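Local coordinates for delta-aminolevulinic acid dehydratase (Toxoplasma gondii ME49, PDB 3OBK), which catalyses the condensation of two molecules of 5-aminolevulinic acid to porphobilinogen, an early step of tetrapyrrole biosynthesis, and assembles as an octamer, at the interface of chains A and B. Numbering follows the deposited sequence. Chains: chain A/B, Delta-aminolevulinic acid dehydratase.

The interface of chains A and B. Residues chain A 19-21, 25; chain B 194, 198, 203, 260.
The N-terminal arm of chain A lies on the barrel domain of chain B here, and a stacked pair of arginines, A:Arg25 and B:Arg194, marks the contact. The two side chains run past each other in opposite directions. Their guanidinium planes are 14° apart, and the CZ atoms of A:Arg25 and B:Arg194 are 3.6 Å apart. NH2 of each arginine lies over the centre of the other's group.

Both groups are fixed at their edges. NH2 of A:Arg25 donates a hydrogen bond across the interface to the backbone O of B:Thr203 at 2.9 Å. This carbonyl lies close to the guanidinium plane, but the donor is tilted 25° from the carbonyl plane. NH1 of A:Arg25 binds the backbone O of A:Gln20 at 2.9 Å, in the carbonyl plane, and so ties the arginine to its own arm.

B:Arg194 is held from its own helix. Its NE and NH1 grip OD1 of B:Asp198 side-on, and NE forms a salt bridge to OD1 at 3.0 Å. CG of B:Arg194 is anti to the backbone N (chi1 -177°), and bends at chi2 and chi3 bring the guanidinium back toward this carboxylate. The negative charge probably eases the pairing of the two arginines.

Water 1 joins the two sides. It contacts the backbone O atoms of A:Ile19 and A:Gln20, NH2 of A:Arg25, and OD2 of B:Asp198, the last at 2.8 Å. Water 2 bridges NH1 of A:Arg25 and the backbone O of B:Gly260, 2.9 Å from the latter.

In chain A the site spans the loop at residues 19-21 and the 3-10 helix 23-27. In chain B it uses helix 189-199 and the loops holding B:Thr203 and B:Gly260. The two-fold repeats it with the chains exchanged, so each subunit's arm embraces its partner within the octamer.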
# COMPACT_ATOMS: atom_id res chain seq x y z
N ILE A 19 26.84 -16.21 -9.31
CA ILE A 19 25.50 -15.70 -9.09
C ILE A 19 24.43 -16.83 -9.12
O ILE A 19 24.49 -17.73 -9.96
CB ILE A 19 25.17 -14.59 -10.12
CG1 ILE A 19 23.88 -13.87 -9.73
CG2 ILE A 19 25.08 -15.15 -11.54
CD1 ILE A 19 23.66 -12.51 -10.46
N GLN A 20 23.47 -16.77 -8.20
CA GLN A 20 22.46 -17.84 -8.08
C GLN A 20 21.32 -17.60 -9.08
O GLN A 20 21.04 -18.45 -9.93
CB GLN A 20 21.92 -17.96 -6.64
CG GLN A 20 22.95 -18.47 -5.62
CD GLN A 20 22.40 -19.58 -4.68
OE1 GLN A 20 22.83 -20.76 -4.76
NE2 GLN A 20 21.47 -19.21 -3.80
N ALA A 21 20.70 -16.42 -9.00
CA ALA A 21 19.60 -16.09 -9.89
C ALA A 21 20.16 -15.66 -11.25
O ALA A 21 21.18 -14.95 -11.29
CB ALA A 21 18.70 -15.00 -9.27
N ARG A 25 17.82 -17.64 -17.98
CA ARG A 25 17.30 -19.00 -18.06
C ARG A 25 15.83 -19.03 -18.50
O ARG A 25 15.42 -19.91 -19.21
CB ARG A 25 17.46 -19.72 -16.72
CG ARG A 25 18.86 -20.30 -16.45
CD ARG A 25 18.83 -21.24 -15.23
NE ARG A 25 18.68 -20.50 -13.97
CZ ARG A 25 19.63 -20.36 -13.04
NH1 ARG A 25 19.34 -19.64 -11.97
NH2 ARG A 25 20.85 -20.89 -13.17
N ARG B 194 20.71 -25.59 -6.82
CA ARG B 194 21.26 -24.55 -7.71
C ARG B 194 22.77 -24.60 -7.70
O ARG B 194 23.41 -24.64 -8.75
CB ARG B 194 20.82 -23.17 -7.28
CG ARG B 194 21.29 -22.05 -8.18
CD ARG B 194 20.58 -22.03 -9.50
NE ARG B 194 21.27 -22.82 -10.51
CZ ARG B 194 20.67 -23.44 -11.52
NH1 ARG B 194 21.40 -24.11 -12.38
NH2 ARG B 194 19.36 -23.40 -11.69
N ASP B 198 25.57 -25.57 -10.56
CA ASP B 198 26.40 -24.53 -11.12
C ASP B 198 27.84 -25.02 -11.11
O ASP B 198 28.55 -24.91 -12.10
CB ASP B 198 26.28 -23.21 -10.32
CG ASP B 198 24.95 -22.49 -10.54
OD1 ASP B 198 24.11 -22.88 -11.41
OD2 ASP B 198 24.73 -21.50 -9.81
N THR B 203 24.77 -24.42 -15.41
CA THR B 203 24.17 -23.13 -15.03
C THR B 203 22.93 -22.79 -15.86
O THR B 203 22.16 -21.91 -15.49
CB THR B 203 25.20 -21.98 -15.18
OG1 THR B 203 25.76 -22.03 -16.48
CG2 THR B 203 26.34 -22.08 -14.13
N GLY B 260 17.33 -18.76 -5.63
CA GLY B 260 17.73 -18.74 -7.05
C GLY B 260 16.78 -19.42 -8.04
O GLY B 260 17.04 -19.42 -9.25
O HOH W 1 23.05 -19.88 -11.30
O HOH W 2 16.70 -17.77 -11.66